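Local coordinates for protein 5-ketofructose reductase (PDB 7COK) that reduces 5-ketofructose, probably with a nicotinamide cofactor held by its Rossmann-type domain, as a novel class in the shikimate dehydrogenase family, at residues A19-V24 with N66-H71; A29-A34 with I262-T267; N228-R233 with T276-F281; Q255-V260 with L268-M273. All coordinates share one frame; numbering follows the deposited sequence.

In the fold
Contact 1 closes the first loop, joining the turn before helix 23-34 to the end of strand 64-67 within the substrate-binding domain. Contact 2 opens inside that loop, further along the same helix, and closes only after the chain has traversed the parallel-sheet domain and returned along helix 248-264, so the two cross. Contact 3 begins in the loop after strand 221-224 and ends on the last helix, 270-281. Nested inside it, contact 4 joins the two C-terminal helices, and contact 2 crosses both. Pro22 packs against Leu277 and Ile280, while His33 meets Asp269 and Val272. The C-terminal helices thus tie the parallel-sheet domain to helix 23-34.

Contact 1. Residues A19-V24 with N66-H71; sequences ADNPTV and NCSLPH
Asn21 and Ser68 approach each other through their polar ends, with Asn21 ND2 3.8 Å from Ser68 OG, too far for a direct hydrogen bond. Beside them Thr23 brings its methyl, CG2, to 4.4 Å from Asn66 OD1. These two approaches make up the whole first shell, a sparse meeting, one between polar groups and one of a methyl with an amide oxygen.

What fixes them lies one layer out. Asn21 extends with CG anti to the backbone N (chi1 -171°), which carries its amide across toward Ser68, and the other end of that amide is gripped twice by Thr23. Thr23 N donates to Asn21 OD1 at 3.0 Å, closing an Asx turn over Pro22 as helix 23-34 begins. Thr23 OG1 adds a 2.7 Å bond to Asn21 OD1, lying in the carbonyl plane on a lone pair. On the facing segment, Asn66 is held by Tyr40 at its OD1 and by the backbone oxygen of Asn93 at its ND2. After Ser68 the chain turns through a cis peptide before Pro70, and His71 N returns to Ser68 O at 2.8 Å.

The order Asn-Cys-Ser-Leu-Pro resembles the Asn-Val-Thr-x-Pro motif of shikimate dehydrogenases, where the threonine helps bind substrate. Ser68 takes its place here and is probably part of the corresponding pocket wall. With Asn21 OD1 committed to two donors, the amide is oriented so that its NH2 faces the Ser68 hydroxyl; the spacing would be consistent with a bridging water or ligand group, if this is the substrate pocket as in relatives.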
loop_
_atom_site.group_PDB
_atom_site.type_symbol
_atom_site.label_atom_id
_atom_site.label_comp_id
_atom_site.label_asym_id
_atom_site.label_seq_id
_atom_site.Cartn_x
_atom_site.Cartn_y
_atom_site.Cartn_z
ATOM N N ALA A 19 -11.901 3.342 -8.512
ATOM C CA ALA A 19 -11.347 4.652 -8.855
ATOM C C ALA A 19 -12.186 5.808 -8.326
ATOM O O ALA A 19 -11.657 6.899 -8.078
ATOM C CB ALA A 19 -11.160 4.768 -10.360
ATOM N N ASP A 20 -13.471 5.571 -8.103
ATOM C CA ASP A 20 -14.355 6.647 -7.656
ATOM C C ASP A 20 -14.621 6.634 -6.152
ATOM O O ASP A 20 -15.410 7.433 -5.654
ATOM C CB ASP A 20 -15.675 6.601 -8.413
ATOM C CG ASP A 20 -15.527 6.916 -9.880
ATOM O OD1 ASP A 20 -14.736 7.812 -10.265
ATOM O OD2 ASP A 20 -16.238 6.259 -10.669
ATOM N N ASN A 21 -13.936 5.751 -5.430
ATOM C CA ASN A 21 -14.122 5.594 -3.993
ATOM C C ASN A 21 -13.210 6.534 -3.200
ATOM O O ASN A 21 -12.003 6.364 -3.206
ATOM C CB ASN A 21 -13.885 4.129 -3.615
ATOM C CG ASN A 21 -14.270 3.809 -2.191
ATOM O OD1 ASN A 21 -14.074 4.600 -1.270
ATOM N ND2 ASN A 21 -14.789 2.603 -1.991
ATOM N N PRO A 22 -13.781 7.542 -2.511
ATOM C CA PRO A 22 -12.929 8.554 -1.860
ATOM C C PRO A 22 -12.434 8.203 -0.436
ATOM O O PRO A 22 -11.866 9.059 0.240
ATOM C CB PRO A 22 -13.843 9.780 -1.814
ATOM C CG PRO A 22 -15.210 9.226 -1.734
ATOM C CD PRO A 22 -15.214 7.834 -2.340
ATOM N N THR A 23 -12.659 6.969 0.014
ATOM C CA THR A 23 -12.377 6.560 1.397
ATOM C C THR A 23 -10.891 6.774 1.694
ATOM O O THR A 23 -10.516 7.261 2.762
ATOM C CB THR A 23 -12.794 5.090 1.637
ATOM O OG1 THR A 23 -14.202 4.947 1.378
ATOM C CG2 THR A 23 -12.550 4.699 3.057
ATOM N N VAL A 24 -10.052 6.465 0.703
ATOM C CA VAL A 24 -8.606 6.686 0.798
ATOM C C VAL A 24 -8.275 8.117 1.253
ATOM O O VAL A 24 -7.488 8.298 2.173
ATOM C CB VAL A 24 -7.819 6.264 -0.491
ATOM C CG1 VAL A 24 -8.321 6.983 -1.734
ATOM C CG2 VAL A 24 -6.310 6.500 -0.325
ATOM N N ASN A 66 -10.753 -2.767 4.172
ATOM C CA ASN A 66 -12.167 -2.794 3.780
ATOM C C ASN A 66 -12.410 -3.644 2.575
ATOM O O ASN A 66 -11.513 -3.842 1.744
ATOM C CB ASN A 66 -12.636 -1.373 3.459
ATOM C CG ASN A 66 -12.622 -0.477 4.672
ATOM O OD1 ASN A 66 -12.034 0.603 4.638
ATOM N ND2 ASN A 66 -13.206 -0.947 5.773
ATOM N N CYS A 67 -13.642 -4.136 2.498
ATOM C CA CYS A 67 -14.169 -4.729 1.276
ATOM C C CYS A 67 -15.397 -3.952 0.870
ATOM O O CYS A 67 -16.251 -3.626 1.706
ATOM C CB CYS A 67 -14.592 -6.157 1.531
ATOM S SG CYS A 67 -13.219 -7.271 1.780
ATOM N N SER A 68 -15.460 -3.610 -0.410
ATOM C CA SER A 68 -16.654 -2.990 -0.988
ATOM C C SER A 68 -17.133 -3.907 -2.105
ATOM O O SER A 68 -16.585 -5.009 -2.270
ATOM C CB SER A 68 -16.336 -1.581 -1.510
ATOM O OG SER A 68 -15.811 -0.748 -0.498
ATOM N N LEU A 69 -18.150 -3.483 -2.854
ATOM C CA LEU A 69 -18.621 -4.193 -4.047
ATOM C C LEU A 69 -17.442 -4.634 -4.921
ATOM O O LEU A 69 -16.547 -3.821 -5.187
ATOM C CB LEU A 69 -19.544 -3.286 -4.881
ATOM C CG LEU A 69 -20.267 -3.856 -6.114
ATOM C CD1 LEU A 69 -21.520 -4.603 -5.688
ATOM C CD2 LEU A 69 -20.641 -2.763 -7.101
ATOM N N PRO A 70 -17.410 -5.895 -5.359
ATOM C CA PRO A 70 -18.459 -6.906 -5.162
ATOM C C PRO A 70 -18.035 -8.002 -4.165
ATOM O O PRO A 70 -18.421 -9.159 -4.316
ATOM C CB PRO A 70 -18.569 -7.497 -6.576
ATOM C CG PRO A 70 -17.136 -7.485 -7.054
ATOM C CD PRO A 70 -16.442 -6.320 -6.378
ATOM N N HIS A 71 -17.210 -7.638 -3.174
ATOM C CA HIS A 71 -16.583 -8.609 -2.252
ATOM C C HIS A 71 -17.215 -8.853 -0.871
ATOM O O HIS A 71 -16.793 -9.767 -0.174
ATOM C CB HIS A 71 -15.104 -8.274 -2.051
ATOM C CG HIS A 71 -14.374 -8.070 -3.333
ATOM N ND1 HIS A 71 -14.489 -8.947 -4.389
ATOM C CD2 HIS A 71 -13.491 -7.117 -3.720
ATOM C CE1 HIS A 71 -13.720 -8.529 -5.379
ATOM N NE2 HIS A 71 -13.128 -7.409 -5.012
#

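Contact 2. Residues A29-A34 with I262-T267; sequences AGYHHA and IWLGRT
Trp263 receives the phenol of Tyr31 at the edge of its indole: Tyr31 OH sits near the ring plane, 3.8 Å from Trp263 CE3 and almost as close to CZ3. The two side chains cross at about a right angle. Tyr31 leaves helix 23-34 with CG beside the backbone N and anti to the carbonyl carbon (chi1 -71°), a setting that sends the ring across the gap between the helices. Its hydroxyl is hydrogen-bonded to Thr11 OG1 on strand 9-15, so the indole edge serves as a wall for the oxygen and not as its polar partner. At the opposite side of the indole, Trp263 NE1 makes a weak bond to Val95 O.

Leu264 follows and places CD1 4.1 Å from Tyr31 CE1, an apolar touch made obliquely to the phenol ring. Here the C-terminal end of helix 248-264 comes back to the substrate-binding domain of the shikimate dehydrogenase fold, packing beside helix 23-34 and against strands 9-15 and 94-98 of its mixed sheet.

Gly265 then leaves helical geometry with a positive phi of 65°, and the chain turns. Arg266 folds back over this bend, its NH1 giving a 2.9 Å bond to Leu264 O that meets the carbonyl nearly head-on although tilted from the guanidinium plane. Thr267 OG1 likewise reaches back along the chain, to Glu261 OE2.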
loop_
_atom_site.group_PDB
_atom_site.type_symbol
_atom_site.label_atom_id
_atom_site.label_comp_id
_atom_site.label_asym_id
_atom_site.label_seq_id
_atom_site.Cartn_x
_atom_site.Cartn_y
_atom_site.Cartn_z
ATOM N N ALA A 29 -6.574 11.615 5.385
ATOM C CA ALA A 29 -6.648 12.947 6.001
ATOM C C ALA A 29 -6.679 12.815 7.530
ATOM O O ALA A 29 -5.993 13.555 8.264
ATOM C CB ALA A 29 -7.841 13.706 5.466
ATOM N N GLY A 30 -7.435 11.830 8.009
ATOM C CA GLY A 30 -7.459 11.473 9.421
ATOM C C GLY A 30 -6.114 11.011 9.956
ATOM O O GLY A 30 -5.668 11.489 10.994
ATOM N N TYR A 31 -5.460 10.103 9.230
ATOM C CA TYR A 31 -4.126 9.642 9.622
ATOM C C TYR A 31 -3.143 10.823 9.764
ATOM O O TYR A 31 -2.406 10.904 10.742
ATOM C CB TYR A 31 -3.553 8.653 8.606
ATOM C CG TYR A 31 -4.181 7.260 8.544
ATOM C CD1 TYR A 31 -4.852 6.694 9.635
ATOM C CD2 TYR A 31 -4.085 6.515 7.379
ATOM C CE1 TYR A 31 -5.380 5.412 9.549
ATOM C CE2 TYR A 31 -4.616 5.235 7.283
ATOM C CZ TYR A 31 -5.270 4.691 8.371
ATOM O OH TYR A 31 -5.836 3.421 8.292
ATOM N N HIS A 32 -3.171 11.732 8.787
ATOM C CA HIS A 32 -2.221 12.851 8.740
ATOM C C HIS A 32 -2.480 13.815 9.888
ATOM O O HIS A 32 -1.548 14.262 10.536
ATOM C CB HIS A 32 -2.296 13.543 7.387
ATOM C CG HIS A 32 -1.329 14.673 7.237
ATOM N ND1 HIS A 32 0.014 14.473 6.995
ATOM C CD2 HIS A 32 -1.506 16.014 7.307
ATOM C CE1 HIS A 32 0.620 15.645 6.901
ATOM N NE2 HIS A 32 -0.279 16.595 7.090
ATOM N N HIS A 33 -3.758 14.073 10.180
ATOM C CA HIS A 33 -4.129 14.973 11.266
ATOM C C HIS A 33 -3.641 14.428 12.608
ATOM O O HIS A 33 -3.208 15.216 13.490
ATOM C CB HIS A 33 -5.656 15.194 11.254
ATOM C CG HIS A 33 -6.148 16.201 12.260
ATOM N ND1 HIS A 33 -6.375 15.886 13.583
ATOM C CD2 HIS A 33 -6.483 17.504 12.117
ATOM C CE1 HIS A 33 -6.818 16.960 14.219
ATOM N NE2 HIS A 33 -6.908 17.947 13.347
ATOM N N ALA A 34 -3.687 13.105 12.769
ATOM C CA ALA A 34 -3.265 12.421 14.021
ATOM C C ALA A 34 -1.754 12.285 14.129
ATOM O O ALA A 34 -1.250 11.929 15.193
ATOM C CB ALA A 34 -3.914 11.040 14.145
ATOM N N ILE A 262 -11.202 -0.060 15.067
ATOM C CA ILE A 262 -11.060 -1.529 15.012
ATOM C C ILE A 262 -9.638 -1.910 14.616
ATOM O O ILE A 262 -9.050 -2.807 15.206
ATOM C CB ILE A 262 -12.120 -2.167 14.078
ATOM C CG1 ILE A 262 -13.518 -2.061 14.724
ATOM C CG2 ILE A 262 -11.804 -3.636 13.765
ATOM C CD1 ILE A 262 -14.686 -2.356 13.794
ATOM N N TRP A 263 -9.100 -1.242 13.607
ATOM C CA TRP A 263 -7.777 -1.585 13.081
ATOM C C TRP A 263 -6.601 -1.214 13.965
ATOM O O TRP A 263 -5.617 -1.981 14.078
ATOM C CB TRP A 263 -7.562 -0.902 11.733
ATOM C CG TRP A 263 -8.471 -1.368 10.646
ATOM C CD1 TRP A 263 -9.146 -2.557 10.572
ATOM C CD2 TRP A 263 -8.714 -0.692 9.423
ATOM N NE1 TRP A 263 -9.847 -2.622 9.394
ATOM C CE2 TRP A 263 -9.585 -1.497 8.661
ATOM C CE3 TRP A 263 -8.310 0.545 8.907
ATOM C CZ2 TRP A 263 -10.053 -1.108 7.395
ATOM C CZ3 TRP A 263 -8.756 0.932 7.664
ATOM C CH2 TRP A 263 -9.630 0.104 6.912
ATOM N N LEU A 264 -6.673 -0.024 14.562
ATOM C CA LEU A 264 -5.471 0.599 15.131
ATOM C C LEU A 264 -5.624 1.130 16.531
ATOM O O LEU A 264 -4.654 1.637 17.107
ATOM C CB LEU A 264 -4.997 1.744 14.234
ATOM C CG LEU A 264 -4.259 1.290 12.985
ATOM C CD1 LEU A 264 -4.116 2.470 12.048
ATOM C CD2 LEU A 264 -2.913 0.679 13.353
ATOM N N GLY A 265 -6.829 1.054 17.085
ATOM C CA GLY A 265 -7.086 1.568 18.428
ATOM C C GLY A 265 -6.944 3.075 18.582
ATOM O O GLY A 265 -6.660 3.539 19.678
ATOM N N ARG A 266 -7.100 3.817 17.484
ATOM C CA ARG A 266 -7.085 5.283 17.476
ATOM C C ARG A 266 -8.419 5.795 16.972
ATOM O O ARG A 266 -9.009 5.182 16.053
ATOM C CB ARG A 266 -5.985 5.849 16.569
ATOM C CG ARG A 266 -4.673 6.141 17.241
ATOM C CD ARG A 266 -3.700 5.064 16.835
ATOM N NE ARG A 266 -2.480 5.138 17.624
ATOM C CZ ARG A 266 -1.747 4.093 17.965
ATOM N NH1 ARG A 266 -2.109 2.853 17.614
ATOM N NH2 ARG A 266 -0.650 4.304 18.682
ATOM N N THR A 267 -8.881 6.906 17.552
ATOM C CA THR A 267 -10.097 7.596 17.113
ATOM C C THR A 267 -9.649 8.805 16.292
ATOM O O THR A 267 -9.096 9.778 16.850
ATOM C CB THR A 267 -10.950 8.018 18.327
ATOM O OG1 THR A 267 -11.382 6.837 19.018
ATOM C CG2 THR A 267 -12.172 8.856 17.919
#

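Contact 3. Residues N228-R233 with T276-F281; sequences NPPQTR and TLENIF
Stacking carries most of this contact: the amide of Asn228 lies over one face of the Phe281 ring, the two planes only 8° apart. The overlap is graded along the asparagine. Its CB stands above the middle of the ring, 3.7 Å from the Phe281 centroid and 10° off the normal, a CH-pi contact. Further out, Asn228 CG covers Phe281 CG at 3.5 Å, while Asn228 OD1 passes beyond the ring to lie 3.4 Å from Phe281 CB. A chi1 of -173° carries the asparagine over the ring, the amide's own rotation brings it near parallel, and the side chains run past each other in opposite directions.

Van der Waals packing supplies the second element. Pro230 CG rests against the carboxylate of Glu278, 3.8 Å from Glu278 OE1 and nearly as close to OE2. Leu249 of helix 248-264 packs on Pro230, Glu278 and Phe281 alike.

Hydrogen bonds act behind the interface, shaping the loop. Thr232 OG1 caps helix 233-240 through Leu235 N and also pairs with Asp224 OD2. In the backbone, a cis peptide before Pro229 bends the loop.

The loop follows strand 221-224 of the parallel, Rossmann-type sheet, whereas helix 270-281 packs on helix 23-34 of the substrate-binding domain, so the contact bridges the two. No direct polar bond fixes the amide on the ring; dispersion and surface complementarity hold the segments.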
loop_
_atom_site.group_PDB
_atom_site.type_symbol
_atom_site.label_atom_id
_atom_site.label_comp_id
_atom_site.label_asym_id
_atom_site.label_seq_id
_atom_site.Cartn_x
_atom_site.Cartn_y
_atom_site.Cartn_z
ATOM N N ASN A 228 -23.909 12.665 -0.611
ATOM C CA ASN A 228 -23.678 13.692 -1.618
ATOM C C ASN A 228 -24.951 13.915 -2.450
ATOM O O ASN A 228 -25.338 13.033 -3.220
ATOM C CB ASN A 228 -22.478 13.288 -2.496
ATOM C CG ASN A 228 -22.069 14.378 -3.471
ATOM O OD1 ASN A 228 -22.337 15.557 -3.235
ATOM N ND2 ASN A 228 -21.398 13.994 -4.561
ATOM N N PRO A 229 -25.622 15.066 -2.301
ATOM C CA PRO A 229 -25.279 16.114 -1.340
ATOM C C PRO A 229 -25.572 15.704 0.094
ATOM O O PRO A 229 -26.507 14.949 0.320
ATOM C CB PRO A 229 -26.178 17.281 -1.752
ATOM C CG PRO A 229 -27.346 16.655 -2.462
ATOM C CD PRO A 229 -26.873 15.351 -3.039
ATOM N N PRO A 230 -24.782 16.198 1.064
ATOM C CA PRO A 230 -25.112 15.767 2.428
ATOM C C PRO A 230 -26.425 16.349 2.923
ATOM O O PRO A 230 -27.150 15.689 3.660
ATOM C CB PRO A 230 -23.924 16.253 3.256
ATOM C CG PRO A 230 -23.285 17.322 2.433
ATOM C CD PRO A 230 -23.519 16.949 1.008
ATOM N N GLN A 231 -26.740 17.568 2.495
ATOM C CA GLN A 231 -28.039 18.159 2.768
ATOM C C GLN A 231 -28.956 17.926 1.579
ATOM O O GLN A 231 -29.075 18.771 0.680
ATOM C CB GLN A 231 -27.892 19.656 3.093
ATOM C CG GLN A 231 -27.025 19.966 4.305
ATOM C CD GLN A 231 -27.497 19.284 5.592
ATOM O OE1 GLN A 231 -26.698 18.677 6.312
ATOM N NE2 GLN A 231 -28.793 19.378 5.885
ATOM N N THR A 232 -29.600 16.755 1.594
ATOM C CA THR A 232 -30.540 16.334 0.561
ATOM C C THR A 232 -31.839 17.138 0.680
ATOM O O THR A 232 -32.103 17.753 1.730
ATOM C CB THR A 232 -30.869 14.829 0.702
ATOM O OG1 THR A 232 -31.386 14.554 2.017
ATOM C CG2 THR A 232 -29.616 13.990 0.457
ATOM N N ARG A 233 -32.633 17.148 -0.392
ATOM C CA ARG A 233 -33.980 17.736 -0.342
ATOM C C ARG A 233 -34.795 17.187 0.837
ATOM O O ARG A 233 -35.419 17.947 1.563
ATOM C CB ARG A 233 -34.712 17.533 -1.671
ATOM C CG ARG A 233 -36.141 18.030 -1.703
ATOM C CD ARG A 233 -36.780 17.793 -3.062
ATOM N NE ARG A 233 -38.234 17.949 -3.002
ATOM C CZ ARG A 233 -39.107 17.325 -3.795
ATOM N NH1 ARG A 233 -38.696 16.481 -4.738
ATOM N NH2 ARG A 233 -40.408 17.548 -3.646
ATOM N N THR A 276 -12.731 16.840 4.225
ATOM C CA THR A 276 -12.136 16.176 3.061
ATOM C C THR A 276 -13.216 15.682 2.063
ATOM O O THR A 276 -13.099 15.902 0.845
ATOM C CB THR A 276 -11.239 15.019 3.529
ATOM O OG1 THR A 276 -10.189 15.556 4.339
ATOM C CG2 THR A 276 -10.622 14.247 2.365
ATOM N N LEU A 277 -14.258 15.029 2.581
ATOM C CA LEU A 277 -15.387 14.605 1.750
ATOM C C LEU A 277 -16.169 15.798 1.180
ATOM O O LEU A 277 -16.531 15.788 0.002
ATOM C CB LEU A 277 -16.315 13.684 2.547
ATOM C CG LEU A 277 -15.878 12.273 2.930
ATOM C CD1 LEU A 277 -17.067 11.609 3.616
ATOM C CD2 LEU A 277 -15.456 11.464 1.711
ATOM N N GLU A 278 -16.370 16.850 1.974
ATOM C CA GLU A 278 -17.063 18.055 1.460
ATOM C C GLU A 278 -16.302 18.656 0.279
ATOM O O GLU A 278 -16.918 19.015 -0.747
ATOM C CB GLU A 278 -17.224 19.121 2.539
ATOM C CG GLU A 278 -18.044 18.728 3.764
ATOM C CD GLU A 278 -19.553 18.907 3.625
ATOM O OE1 GLU A 278 -20.051 19.341 2.570
ATOM O OE2 GLU A 278 -20.260 18.600 4.608
ATOM N N ASN A 279 -14.966 18.725 0.388
ATOM C CA ASN A 279 -14.134 19.227 -0.717
ATOM C C ASN A 279 -14.198 18.352 -1.971
ATOM O O ASN A 279 -14.309 18.877 -3.089
ATOM C CB ASN A 279 -12.671 19.437 -0.297
ATOM C CG ASN A 279 -12.486 20.553 0.728
ATOM O OD1 ASN A 279 -13.367 21.373 0.941
ATOM N ND2 ASN A 279 -11.300 20.592 1.348
ATOM N N ILE A 280 -14.130 17.032 -1.785
ATOM C CA ILE A 280 -14.240 16.061 -2.882
ATOM C C ILE A 280 -15.587 16.182 -3.607
ATOM O O ILE A 280 -15.631 16.171 -4.841
ATOM C CB ILE A 280 -13.985 14.626 -2.375
ATOM C CG1 ILE A 280 -12.503 14.442 -2.052
ATOM C CG2 ILE A 280 -14.370 13.583 -3.422
ATOM C CD1 ILE A 280 -12.234 13.303 -1.097
ATOM N N PHE A 281 -16.668 16.302 -2.838
ATOM C CA PHE A 281 -18.016 16.373 -3.393
ATOM C C PHE A 281 -18.347 17.719 -4.026
ATOM O O PHE A 281 -19.275 17.798 -4.843
ATOM C CB PHE A 281 -19.075 16.061 -2.332
ATOM C CG PHE A 281 -19.015 14.668 -1.768
ATOM C CD1 PHE A 281 -18.475 13.594 -2.488
ATOM C CD2 PHE A 281 -19.524 14.427 -0.493
ATOM C CE1 PHE A 281 -18.438 12.320 -1.937
ATOM C CE2 PHE A 281 -19.484 13.160 0.065
ATOM C CZ PHE A 281 -18.951 12.107 -0.663
#

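Contact 4. Residues Q255-V260 with L268-M273; sequences QGVIGV and LDSAVM
Helix 248-264 and the start of helix 270-281 meet here as two consecutive helices joined by a short loop in the C-terminal region of this shikimate dehydrogenase relative. Their backbones draw closest at Val257 and Leu268, whose CA atoms are 5.7 Å apart. In that gap one water stitches the main chains together, donating to Val257 O at 2.6 Å and accepting from Leu268 N at 2.9 Å. The water thus serves both the loop amide ahead of the second helix and a carbonyl of the first.

Among the side chains, Val257 works through a single branch. Its CG2, anti to the carbonyl carbon, meets both Ser270 OG and Met273 SD, each 3.8 Å away, the two lying in directions roughly perpendicular. Met273 bends at its last torsion (chi3 78°), which turns its CE over the main chain, 4.1 Å from Gly256 C; the bare backbone of the glycine lets the methyl settle there.

One helical turn further on, Val260 and Leu268 cross at about a right angle. Leu268 CD1 nestles into the fork of the valine, 3.7 Å from Val260 CG2 and almost as near to CG1. Tyr31 of helix 23-34 flanks both of these residues.

Asp269 points away from this packing and acts as the N-cap of the second helix, its OD2 taking Val272 N at 3.0 Å on the anti side, 26° out of the carboxylate plane.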
loop_
_atom_site.group_PDB
_atom_site.type_symbol
_atom_site.label_atom_id
_atom_site.label_comp_id
_atom_site.label_asym_id
_atom_site.label_seq_id
_atom_site.Cartn_x
_atom_site.Cartn_y
_atom_site.Cartn_z
ATOM N N GLN A 255 -18.263 5.807 9.991
ATOM C CA GLN A 255 -17.896 4.459 9.577
ATOM C C GLN A 255 -16.370 4.326 9.461
ATOM O O GLN A 255 -15.777 3.327 9.887
ATOM C CB GLN A 255 -18.529 4.172 8.233
ATOM C CG GLN A 255 -18.321 2.761 7.763
ATOM C CD GLN A 255 -19.361 2.339 6.745
ATOM O OE1 GLN A 255 -19.492 1.156 6.485
ATOM N NE2 GLN A 255 -20.119 3.305 6.180
ATOM N N GLY A 256 -15.739 5.348 8.898
ATOM C CA GLY A 256 -14.265 5.385 8.824
ATOM C C GLY A 256 -13.625 5.452 10.187
ATOM O O GLY A 256 -12.586 4.818 10.415
ATOM N N VAL A 257 -14.200 6.267 11.078
ATOM C CA VAL A 257 -13.700 6.360 12.458
ATOM C C VAL A 257 -13.777 5.002 13.163
ATOM O O VAL A 257 -12.789 4.544 13.756
ATOM C CB VAL A 257 -14.427 7.442 13.274
ATOM C CG1 VAL A 257 -14.075 7.374 14.774
ATOM C CG2 VAL A 257 -14.112 8.822 12.721
ATOM N N ILE A 258 -14.946 4.358 13.086
ATOM C CA ILE A 258 -15.132 3.034 13.688
ATOM C C ILE A 258 -14.157 1.998 13.133
ATOM O O ILE A 258 -13.593 1.228 13.915
ATOM C CB ILE A 258 -16.605 2.584 13.562
ATOM C CG1 ILE A 258 -17.514 3.456 14.443
ATOM C CG2 ILE A 258 -16.794 1.099 13.903
ATOM C CD1 ILE A 258 -18.950 3.496 13.953
ATOM N N GLY A 259 -13.973 1.987 11.815
ATOM C CA GLY A 259 -13.059 1.050 11.155
ATOM C C GLY A 259 -11.629 1.215 11.643
ATOM O O GLY A 259 -10.954 0.236 11.949
ATOM N N VAL A 260 -11.165 2.460 11.706
ATOM C CA VAL A 260 -9.810 2.722 12.178
ATOM C C VAL A 260 -9.664 2.426 13.672
ATOM O O VAL A 260 -8.605 1.957 14.100
ATOM C CB VAL A 260 -9.332 4.126 11.782
ATOM C CG1 VAL A 260 -7.955 4.421 12.347
ATOM C CG2 VAL A 260 -9.283 4.262 10.264
ATOM N N LEU A 268 -9.828 8.732 14.972
ATOM C CA LEU A 268 -9.455 9.846 14.086
ATOM C C LEU A 268 -10.389 11.038 14.237
ATOM O O LEU A 268 -11.488 10.919 14.780
ATOM C CB LEU A 268 -9.347 9.403 12.618
ATOM C CG LEU A 268 -8.404 8.218 12.352
ATOM C CD1 LEU A 268 -8.472 7.866 10.871
ATOM C CD2 LEU A 268 -6.976 8.434 12.850
ATOM N N ASP A 269 -9.919 12.184 13.740
ATOM C CA ASP A 269 -10.651 13.440 13.845
ATOM C C ASP A 269 -11.768 13.488 12.793
ATOM O O ASP A 269 -11.497 13.528 11.575
ATOM C CB ASP A 269 -9.662 14.591 13.638
ATOM C CG ASP A 269 -10.299 15.951 13.822
ATOM O OD1 ASP A 269 -10.546 16.329 14.980
ATOM O OD2 ASP A 269 -10.542 16.632 12.811
ATOM N N SER A 270 -13.017 13.524 13.264
ATOM C CA SER A 270 -14.178 13.585 12.363
ATOM C C SER A 270 -14.225 14.854 11.519
ATOM O O SER A 270 -14.597 14.779 10.345
ATOM C CB SER A 270 -15.516 13.415 13.100
ATOM O OG SER A 270 -15.627 12.139 13.691
ATOM N N ALA A 271 -13.868 16.004 12.106
ATOM C CA ALA A 271 -13.945 17.272 11.381
ATOM C C ALA A 271 -13.110 17.282 10.094
ATOM O O ALA A 271 -13.599 17.673 9.036
ATOM C CB ALA A 271 -13.602 18.466 12.290
ATOM N N VAL A 272 -11.863 16.818 10.165
ATOM C CA VAL A 272 -11.013 16.844 8.980
ATOM C C VAL A 272 -11.423 15.783 7.957
ATOM O O VAL A 272 -11.334 16.032 6.740
ATOM C CB VAL A 272 -9.507 16.784 9.308
ATOM C CG1 VAL A 272 -8.651 17.188 8.116
ATOM C CG2 VAL A 272 -9.191 17.759 10.404
ATOM N N MET A 273 -11.952 14.662 8.451
ATOM C CA MET A 273 -12.446 13.636 7.558
ATOM C C MET A 273 -13.659 14.159 6.775
ATOM O O MET A 273 -13.731 14.021 5.546
ATOM C CB MET A 273 -12.785 12.381 8.348
ATOM C CG MET A 273 -11.517 11.744 8.890
ATOM S SD MET A 273 -11.863 10.417 10.043
ATOM C CE MET A 273 -12.287 9.109 8.890
HETATM O O HOH W 1 -10.724 6.152 14.147
#